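Local coordinates for protein Exo beta-1,2-glucooligosaccharide sophorohydrolase (non-reducing end) (Parabacteroides distasonis ATCC 8503, PDB 5Z06) that hydrolyses linear beta-1,2-glucan and beta-1,2-glucooligosaccharides in an exo manner, releasing sophorose from the non-reducing end, at residues A[158-163]-A[172-177]; A[205-210]-A[273-278]; A[511-516]-A[549-554]. One frame throughout, in Å; residues are numbered along the deposited sequence.

The three contacts follow one another along a monomeric chain and belong to three different parts of it. Contact 1 joins strands 155-161 and 169-180, from the two facing antiparallel sheets of a calcium-binding beta sandwich. Contact 2 packs strand 204-210 against strand 275-278, from the two sheets of a smaller sandwich; its centre is about 35 Å from that of contact 1. Contact 3 links two loops of the helical glycoamylase-like region, with its centre about 56 Å from contact 1 and about 51 Å from contact 2, on the opposite side of the chain's centre from both. Each contact therefore lies within its own module, contacts 1 and 2 between sheets and contact 3 between loops.

Contact 1 (A[158-163]-A[172-177]); sequences VALRPG and IYLDDI. With CA (calcium ion), chain C.
Leu160 and Leu174 meet tip to tip, CD1 of Leu160 lying 3.5 Å from CD1 of Leu174. Each has CG anti to its carbonyl carbon (chi1 -61° and -48°), and chi2 near 180° puts CD1 at the far end of each side chain, where the two meet. Beside them Val158 and Ile177 cross obliquely through their branch methyls: CG2 of Val158 comes within 3.7 Å of CG2 of Ile177. Leu174 and Ile177 point the same way although they are three residues apart. Between them Asp176 has a left-handed backbone conformation, which breaks the two-residue repeat of the strand and sends two successive aspartates to its far side. Asp175 grips the calcium ion there with both oxygens, OD1 at 2.5 Å and OD2 at 2.6 Å from the metal; Glu12, Asn13, Thr49 and Asn52 also bind the metal. The same OD1 accepts from the backbone N of Asp176, above the carboxylate plane. Strand 155-161 runs between strands 65-71 and 104-109, strand 169-180 belongs to the facing sheet, and Phe10 of strand 9-11 touches both Val158 and Ile177.

Contact 2 (A[205-210]-A[273-278]); sequences IDIKWI and QTVSAT
Ile205 lies against Ala277 with two of its carbons. With chi1 at -58°, CG2 stands anti to the backbone N and is 4.1 Å from CB of Ala277, while CD1 at the end of the other branch comes to 3.4 Å from the carbonyl O of Ala277, an ordinary van der Waals touch. CA of Ile205 is 6.9 Å from CA of Ala277, a close approach consistent with the small alanine. Asp206 turns to the other side of its sheet, where it forms a salt bridge with Arg297 of helix 284-297 and hydrogen bonds with Thr245 and His204. Ile207 faces back into the sandwich and slants across Val275, CG2 of Ile207 4.2 Å from CG2 of Val275. Its CG1 sits between the backbone N and the carbonyl carbon (chi1 70°) and lies in plane at the edge of the Trp209 indole. Two residues on, Trp209 meets the ring of Tyr220 from the opposing sheet. Strands 194-200, 204-210 and 243-247 form one sheet, 232-237, 219-225, 254-262 and 275-278 the other, the topology of a fibronectin type III domain. Nearby, NE2 of Gln273 hydrogen-bonds O of Leu195 on strand 194-200. Between Ile205, Ile207, Val275 and Ala277 themselves the contact is van der Waals only, with no directional bond to fix their spacing.

Contact 3 (A[511-516]-A[549-554]); sequences KMYTNG and FTDKYT
The rings of Tyr513 and Tyr553 meet at a slant, planes at 49° and centroids 5.5 Å apart. CD2 of Tyr553 comes to the edge of the Tyr513 ring, near its plane and 3.6 Å from CD2 of Tyr513. One face of Tyr553 takes the CG2 methyl of Thr514, modelled too close for its distance to be trusted; the other is covered by its neighbour Lys552, whose CG stands over the ring centre. Tyr513 reaches this place from the middle of a classic gamma turn, closed by a weak bond of 2.8 Å from N of Thr514 to O of Met512. Its CG is anti to the backbone N, and the chi1 of -176° places the ring beside Tyr553. Both loops belong to the glycoamylase-like region of the six-hairpin clan, whose catalytic domains are (alpha/alpha)6 barrels. Loop 549-554 is shaped by an Asx motif: OD1 of Asp551 accepts from N of Tyr553 and from N of Thr554, both at 2.9 Å, the latter nearly along the C-O axis. OD2 of Asp551 bonds to the hydroxyls of Tyr486 and Tyr556, and the Tyr556 hydroxyl, at the start of helix 556-573, also bonds that of Tyr513. With an alanine in place of Asp551, the shared acceptor and the carboxylate met by both tyrosines are gone, and the turn carrying Tyr553 would probably be less firmly held. Tyr487 of helix 485-490 touches Asp551 and Tyr553.

Contact 1 (A[158-163]-A[172-177])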
loop_
_atom_site.group_PDB
_atom_site.type_symbol
_atom_site.label_atom_id
_atom_site.label_comp_id
_atom_site.label_asym_id
_atom_site.label_seq_id
_atom_site.Cartn_x
_atom_site.Cartn_y
_atom_site.Cartn_z
ATOM N N VAL A 158 -5.375 -0.187 23.700
ATOM C CA VAL A 158 -5.730 -0.967 24.856
ATOM C C VAL A 158 -4.535 -0.895 25.803
ATOM O O VAL A 158 -3.440 -1.321 25.442
ATOM C CB VAL A 158 -6.028 -2.411 24.466
ATOM C CG1 VAL A 158 -6.209 -3.283 25.695
ATOM C CG2 VAL A 158 -7.276 -2.440 23.614
ATOM N N ALA A 159 -4.768 -0.346 27.000
ATOM C CA ALA A 159 -3.742 -0.133 28.006
ATOM C C ALA A 159 -3.782 -1.222 29.061
ATOM O O ALA A 159 -4.857 -1.708 29.438
ATOM C CB ALA A 159 -3.930 1.221 28.660
ATOM N N LEU A 160 -2.596 -1.603 29.537
ATOM C CA LEU A 160 -2.475 -2.647 30.537
ATOM C C LEU A 160 -1.576 -2.180 31.642
ATOM O O LEU A 160 -0.564 -1.516 31.399
ATOM C CB LEU A 160 -1.944 -3.933 29.933
ATOM C CG LEU A 160 -2.846 -4.510 28.852
ATOM C CD1 LEU A 160 -2.073 -5.467 27.960
ATOM C CD2 LEU A 160 -4.059 -5.197 29.459
ATOM N N ARG A 161 -1.984 -2.521 32.860
ATOM C CA ARG A 161 -1.298 -2.118 34.065
ATOM C C ARG A 161 -1.276 -3.289 35.023
ATOM O O ARG A 161 -2.035 -4.247 34.844
ATOM C CB ARG A 161 -2.009 -0.922 34.708
ATOM C CG ARG A 161 -1.461 0.424 34.296
ATOM C CD ARG A 161 -1.515 1.460 35.432
ATOM N NE ARG A 161 -0.933 2.725 34.999
ATOM C CZ ARG A 161 0.373 2.946 34.799
ATOM N NH1 ARG A 161 1.290 1.990 35.015
ATOM N NH2 ARG A 161 0.775 4.147 34.376
ATOM N N PRO A 162 -0.408 -3.218 36.047
ATOM C CA PRO A 162 -0.335 -4.300 37.021
ATOM C C PRO A 162 -1.684 -4.596 37.682
ATOM O O PRO A 162 -2.513 -3.691 37.877
ATOM C CB PRO A 162 0.640 -3.751 38.083
ATOM C CG PRO A 162 1.415 -2.701 37.405
ATOM C CD PRO A 162 0.440 -2.081 36.457
ATOM N N GLY A 163 -1.900 -5.863 37.994
ATOM C CA GLY A 163 -2.886 -6.234 38.979
ATOM C C GLY A 163 -2.178 -6.173 40.315
ATOM O O GLY A 163 -1.397 -5.249 40.581
ATOM N N ILE A 172 1.442 -13.971 30.118
ATOM C CA ILE A 172 0.190 -14.223 29.422
ATOM C C ILE A 172 0.367 -13.825 27.958
ATOM O O ILE A 172 1.202 -12.981 27.620
ATOM C CB ILE A 172 -1.018 -13.534 30.107
ATOM C CG1 ILE A 172 -0.955 -12.018 29.961
ATOM C CG2 ILE A 172 -1.071 -13.960 31.582
ATOM C CD1 ILE A 172 -2.102 -11.275 30.604
ATOM N N TYR A 173 -0.412 -14.458 27.102
ATOM C CA TYR A 173 -0.446 -14.123 25.717
ATOM C C TYR A 173 -1.776 -13.478 25.390
ATOM O O TYR A 173 -2.817 -13.907 25.871
ATOM C CB TYR A 173 -0.227 -15.358 24.881
ATOM C CG TYR A 173 1.026 -16.078 25.255
ATOM C CD1 TYR A 173 2.245 -15.723 24.696
ATOM C CD2 TYR A 173 1.006 -17.110 26.189
ATOM C CE1 TYR A 173 3.409 -16.395 25.038
ATOM C CE2 TYR A 173 2.166 -17.784 26.533
ATOM C CZ TYR A 173 3.357 -17.425 25.953
ATOM O OH TYR A 173 4.506 -18.073 26.298
ATOM N N LEU A 174 -1.714 -12.429 24.576
ATOM C CA LEU A 174 -2.883 -11.686 24.141
ATOM C C LEU A 174 -2.915 -11.762 22.633
ATOM O O LEU A 174 -1.912 -11.503 21.964
ATOM C CB LEU A 174 -2.792 -10.241 24.580
ATOM C CG LEU A 174 -2.425 -10.046 26.049
ATOM C CD1 LEU A 174 -2.272 -8.554 26.294
ATOM C CD2 LEU A 174 -3.474 -10.641 26.979
ATOM N N ASP A 175 -4.065 -12.153 22.115
ATOM C CA ASP A 175 -4.304 -12.214 20.710
ATOM C C ASP A 175 -5.709 -11.669 20.407
ATOM O O ASP A 175 -6.570 -11.584 21.287
ATOM C CB ASP A 175 -4.167 -13.668 20.245
ATOM C CG ASP A 175 -3.789 -13.781 18.800
ATOM O OD1 ASP A 175 -3.573 -12.747 18.149
ATOM O OD2 ASP A 175 -3.698 -14.908 18.285
ATOM N N ASP A 176 -5.915 -11.289 19.156
ATOM C CA ASP A 176 -7.223 -10.900 18.646
ATOM C C ASP A 176 -7.925 -9.856 19.491
ATOM O O ASP A 176 -9.091 -10.002 19.864
ATOM C CB ASP A 176 -8.037 -12.140 18.432
ATOM C CG ASP A 176 -7.301 -13.118 17.586
ATOM O OD1 ASP A 176 -6.805 -12.699 16.520
ATOM O OD2 ASP A 176 -7.160 -14.274 18.002
ATOM N N ILE A 177 -7.167 -8.802 19.764
ATOM C CA ILE A 177 -7.608 -7.676 20.547
ATOM C C ILE A 177 -8.321 -6.782 19.564
ATOM O O ILE A 177 -7.720 -6.249 18.618
ATOM C CB ILE A 177 -6.447 -6.921 21.176
ATOM C CG1 ILE A 177 -5.529 -7.894 21.925
ATOM C CG2 ILE A 177 -6.985 -5.850 22.104
ATOM C CD1 ILE A 177 -4.256 -7.292 22.426
HETATM CA CA CA C . -2.916 -13.848 16.050
#

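Contact 2 (A[205-210]-A[273-278])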
loop_
_atom_site.group_PDB
_atom_site.type_symbol
_atom_site.label_atom_id
_atom_site.label_comp_id
_atom_site.label_asym_id
_atom_site.label_seq_id
_atom_site.Cartn_x
_atom_site.Cartn_y
_atom_site.Cartn_z
ATOM N N ILE A 205 4.258 -20.315 -1.595
ATOM C CA ILE A 205 3.132 -20.863 -2.288
ATOM C C ILE A 205 1.978 -19.910 -2.095
ATOM O O ILE A 205 1.675 -19.490 -0.985
ATOM C CB ILE A 205 2.753 -22.260 -1.779
ATOM C CG1 ILE A 205 3.961 -23.178 -1.931
ATOM C CG2 ILE A 205 1.529 -22.773 -2.547
ATOM C CD1 ILE A 205 3.798 -24.551 -1.330
ATOM N N ASP A 206 1.350 -19.571 -3.202
ATOM C CA ASP A 206 0.161 -18.754 -3.195
ATOM C C ASP A 206 -1.024 -19.654 -3.318
ATOM O O ASP A 206 -1.084 -20.464 -4.244
ATOM C CB ASP A 206 0.180 -17.799 -4.385
ATOM C CG ASP A 206 1.086 -16.630 -4.159
ATOM O OD1 ASP A 206 1.091 -16.135 -3.014
ATOM O OD2 ASP A 206 1.766 -16.200 -5.123
ATOM N N ILE A 207 -1.973 -19.502 -2.406
ATOM C CA ILE A 207 -3.261 -20.136 -2.576
ATOM C C ILE A 207 -4.303 -19.061 -2.781
ATOM O O ILE A 207 -4.131 -17.924 -2.358
ATOM C CB ILE A 207 -3.618 -21.124 -1.434
ATOM C CG1 ILE A 207 -3.894 -20.407 -0.117
ATOM C CG2 ILE A 207 -2.510 -22.173 -1.304
ATOM C CD1 ILE A 207 -4.246 -21.334 1.047
ATOM N N LYS A 208 -5.368 -19.452 -3.463
ATOM C CA LYS A 208 -6.455 -18.579 -3.816
ATOM C C LYS A 208 -7.735 -19.389 -3.753
ATOM O O LYS A 208 -7.763 -20.584 -4.120
ATOM C CB LYS A 208 -6.282 -18.040 -5.246
ATOM C CG LYS A 208 -7.222 -16.868 -5.562
ATOM C CD LYS A 208 -7.334 -16.547 -7.051
ATOM C CE LYS A 208 -8.308 -15.393 -7.305
ATOM N NZ LYS A 208 -9.724 -15.671 -6.932
ATOM N N TRP A 209 -8.790 -18.722 -3.313
ATOM C CA TRP A 209 -10.080 -19.340 -3.170
ATOM C C TRP A 209 -11.190 -18.370 -3.610
ATOM O O TRP A 209 -10.933 -17.175 -3.796
ATOM C CB TRP A 209 -10.259 -19.815 -1.726
ATOM C CG TRP A 209 -10.163 -18.715 -0.698
ATOM C CD1 TRP A 209 -11.150 -17.857 -0.350
ATOM C CD2 TRP A 209 -9.015 -18.343 0.089
ATOM N NE1 TRP A 209 -10.712 -16.989 0.624
ATOM C CE2 TRP A 209 -9.405 -17.258 0.907
ATOM C CE3 TRP A 209 -7.707 -18.829 0.194
ATOM C CZ2 TRP A 209 -8.528 -16.633 1.812
ATOM C CZ3 TRP A 209 -6.836 -18.217 1.102
ATOM C CH2 TRP A 209 -7.250 -17.128 1.891
ATOM N N ILE A 210 -12.393 -18.906 -3.826
ATOM C CA ILE A 210 -13.586 -18.116 -4.162
ATOM C C ILE A 210 -14.553 -18.361 -3.024
ATOM O O ILE A 210 -14.768 -19.514 -2.664
ATOM C CB ILE A 210 -14.289 -18.584 -5.454
ATOM C CG1 ILE A 210 -13.296 -18.810 -6.606
ATOM C CG2 ILE A 210 -15.358 -17.583 -5.879
ATOM C CD1 ILE A 210 -13.507 -20.157 -7.269
ATOM N N GLN A 273 -11.453 -28.216 -0.590
ATOM C CA GLN A 273 -10.607 -29.271 -1.134
ATOM C C GLN A 273 -9.152 -28.936 -0.754
ATOM O O GLN A 273 -8.814 -27.787 -0.425
ATOM C CB GLN A 273 -10.782 -29.473 -2.657
ATOM C CG GLN A 273 -10.303 -28.333 -3.564
ATOM C CD GLN A 273 -9.866 -28.780 -4.964
ATOM O OE1 GLN A 273 -9.912 -29.970 -5.309
ATOM N NE2 GLN A 273 -9.428 -27.810 -5.783
ATOM N N THR A 274 -8.312 -29.950 -0.757
ATOM C CA THR A 274 -6.905 -29.778 -0.456
ATOM C C THR A 274 -6.175 -29.499 -1.759
ATOM O O THR A 274 -6.423 -30.149 -2.766
ATOM C CB THR A 274 -6.346 -31.017 0.257
ATOM O OG1 THR A 274 -6.949 -31.093 1.555
ATOM C CG2 THR A 274 -4.827 -30.937 0.416
ATOM N N VAL A 275 -5.281 -28.520 -1.729
ATOM C CA VAL A 275 -4.404 -28.235 -2.864
ATOM C C VAL A 275 -2.990 -28.354 -2.367
ATOM O O VAL A 275 -2.743 -28.197 -1.175
ATOM C CB VAL A 275 -4.643 -26.836 -3.471
ATOM C CG1 VAL A 275 -6.053 -26.760 -4.025
ATOM C CG2 VAL A 275 -4.412 -25.704 -2.459
ATOM N N SER A 276 -2.063 -28.629 -3.272
ATOM C CA SER A 276 -0.655 -28.669 -2.915
ATOM C C SER A 276 0.226 -28.098 -3.999
ATOM O O SER A 276 -0.176 -27.954 -5.153
ATOM C CB SER A 276 -0.204 -30.097 -2.595
ATOM O OG SER A 276 -0.340 -30.938 -3.728
ATOM N N ALA A 277 1.448 -27.776 -3.603
ATOM C CA ALA A 277 2.451 -27.375 -4.556
ATOM C C ALA A 277 3.800 -27.527 -3.931
ATOM O O ALA A 277 3.935 -27.669 -2.715
ATOM C CB ALA A 277 2.227 -25.941 -4.985
ATOM N N THR A 278 4.814 -27.480 -4.773
ATOM C CA THR A 278 6.183 -27.632 -4.313
ATOM C C THR A 278 6.972 -26.481 -4.868
ATOM O O THR A 278 6.918 -26.240 -6.067
ATOM C CB THR A 278 6.788 -28.948 -4.809
ATOM O OG1 THR A 278 5.883 -30.009 -4.499
ATOM C CG2 THR A 278 8.174 -29.201 -4.170
#

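Contact 3 (A[511-516]-A[549-554])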
loop_
_atom_site.group_PDB
_atom_site.type_symbol
_atom_site.label_atom_id
_atom_site.label_comp_id
_atom_site.label_asym_id
_atom_site.label_seq_id
_atom_site.Cartn_x
_atom_site.Cartn_y
_atom_site.Cartn_z
ATOM N N LYS A 511 16.629 24.327 -7.627
ATOM C CA LYS A 511 15.624 25.380 -7.586
ATOM C C LYS A 511 15.483 26.080 -8.962
ATOM O O LYS A 511 14.430 26.621 -9.253
ATOM C CB LYS A 511 15.900 26.390 -6.462
ATOM C CG LYS A 511 17.042 27.343 -6.750
ATOM C CD LYS A 511 17.222 28.306 -5.593
ATOM C CE LYS A 511 18.122 29.447 -6.008
ATOM N NZ LYS A 511 18.121 30.504 -4.968
ATOM N N MET A 512 16.520 26.034 -9.798
ATOM C CA MET A 512 16.460 26.568 -11.179
ATOM C C MET A 512 15.910 25.565 -12.209
ATOM O O MET A 512 16.079 25.757 -13.410
ATOM C CB MET A 512 17.865 27.028 -11.640
ATOM C CG MET A 512 18.535 28.096 -10.773
ATOM S SD MET A 512 17.436 29.497 -10.554
ATOM C CE MET A 512 17.507 30.285 -12.174
ATOM N N TYR A 513 15.253 24.511 -11.726
ATOM C CA TYR A 513 14.831 23.334 -12.512
ATOM C C TYR A 513 16.011 22.477 -12.844
ATOM O O TYR A 513 16.060 21.292 -12.479
ATOM C CB TYR A 513 14.028 23.648 -13.783
ATOM C CG TYR A 513 13.584 22.368 -14.436
ATOM C CD1 TYR A 513 12.542 21.622 -13.905
ATOM C CD2 TYR A 513 14.242 21.874 -15.550
ATOM C CE1 TYR A 513 12.137 20.427 -14.497
ATOM C CE2 TYR A 513 13.858 20.686 -16.134
ATOM C CZ TYR A 513 12.810 19.969 -15.600
ATOM O OH TYR A 513 12.475 18.791 -16.214
ATOM N N THR A 514 16.931 23.067 -13.598
ATOM C CA THR A 514 18.291 22.581 -13.673
ATOM C C THR A 514 18.944 22.585 -12.296
ATOM O O THR A 514 18.595 23.364 -11.398
ATOM C CB THR A 514 19.154 23.463 -14.568
ATOM O OG1 THR A 514 18.992 24.828 -14.156
ATOM C CG2 THR A 514 18.747 23.293 -16.009
ATOM N N ASN A 515 19.922 21.717 -12.152
ATOM C CA ASN A 515 20.547 21.503 -10.866
ATOM C C ASN A 515 22.051 21.700 -11.073
ATOM O O ASN A 515 22.618 22.685 -10.582
ATOM C CB ASN A 515 20.155 20.112 -10.347
ATOM C CG ASN A 515 20.763 19.781 -9.001
ATOM O OD1 ASN A 515 21.922 20.104 -8.733
ATOM N ND2 ASN A 515 19.997 19.091 -8.161
ATOM N N GLY A 516 22.687 20.770 -11.785
ATOM C CA GLY A 516 24.112 20.855 -12.045
ATOM C C GLY A 516 25.043 20.398 -10.944
ATOM O O GLY A 516 26.242 20.328 -11.168
ATOM N N PHE A 549 12.607 11.380 -24.750
ATOM C CA PHE A 549 12.298 12.744 -24.486
ATOM C C PHE A 549 13.510 13.408 -23.922
ATOM O O PHE A 549 14.084 12.961 -22.914
ATOM C CB PHE A 549 11.127 12.939 -23.555
ATOM C CG PHE A 549 10.870 14.377 -23.279
ATOM C CD1 PHE A 549 10.551 15.236 -24.325
ATOM C CD2 PHE A 549 10.995 14.890 -22.010
ATOM C CE1 PHE A 549 10.348 16.588 -24.103
ATOM C CE2 PHE A 549 10.791 16.238 -21.778
ATOM C CZ PHE A 549 10.473 17.093 -22.827
ATOM N N THR A 550 13.870 14.484 -24.608
ATOM C CA THR A 550 15.001 15.300 -24.296
ATOM C C THR A 550 14.538 16.717 -24.438
ATOM O O THR A 550 14.049 17.093 -25.482
ATOM C CB THR A 550 16.115 14.991 -25.298
ATOM O OG1 THR A 550 16.302 13.582 -25.323
ATOM C CG2 THR A 550 17.409 15.659 -24.917
ATOM N N ASP A 551 14.635 17.489 -23.364
ATOM C CA ASP A 551 14.351 18.927 -23.394
ATOM C C ASP A 551 15.681 19.674 -23.579
ATOM O O ASP A 551 16.708 19.045 -23.895
ATOM C CB ASP A 551 13.541 19.361 -22.155
ATOM C CG ASP A 551 14.303 19.242 -20.833
ATOM O OD1 ASP A 551 15.538 19.063 -20.782
ATOM O OD2 ASP A 551 13.629 19.330 -19.810
ATOM N N LYS A 552 15.688 20.993 -23.392
ATOM C CA LYS A 552 16.922 21.755 -23.605
ATOM C C LYS A 552 18.021 21.456 -22.565
ATOM O O LYS A 552 19.192 21.682 -22.818
ATOM C CB LYS A 552 16.618 23.248 -23.729
ATOM C CG LYS A 552 16.309 24.009 -22.450
ATOM C CD LYS A 552 15.557 25.324 -22.754
ATOM C CE LYS A 552 16.006 26.524 -21.918
ATOM N NZ LYS A 552 17.144 27.252 -22.557
ATOM N N TYR A 553 17.629 20.889 -21.429
ATOM C CA TYR A 553 18.538 20.583 -20.314
ATOM C C TYR A 553 19.135 19.192 -20.273
ATOM O O TYR A 553 20.295 19.039 -19.960
ATOM C CB TYR A 553 17.774 20.759 -19.033
ATOM C CG TYR A 553 17.141 22.100 -18.937
ATOM C CD1 TYR A 553 17.919 23.251 -18.959
ATOM C CD2 TYR A 553 15.779 22.233 -18.839
ATOM C CE1 TYR A 553 17.342 24.507 -18.858
ATOM C CE2 TYR A 553 15.194 23.478 -18.734
ATOM C CZ TYR A 553 15.976 24.613 -18.740
ATOM O OH TYR A 553 15.376 25.852 -18.631
ATOM N N THR A 554 18.335 18.173 -20.553
ATOM C CA THR A 554 18.794 16.805 -20.437
ATOM C C THR A 554 17.887 15.877 -21.200
ATOM O O THR A 554 16.706 16.182 -21.428
ATOM C CB THR A 554 18.832 16.344 -18.936
ATOM O OG1 THR A 554 19.364 15.013 -18.829
ATOM C CG2 THR A 554 17.438 16.392 -18.278
#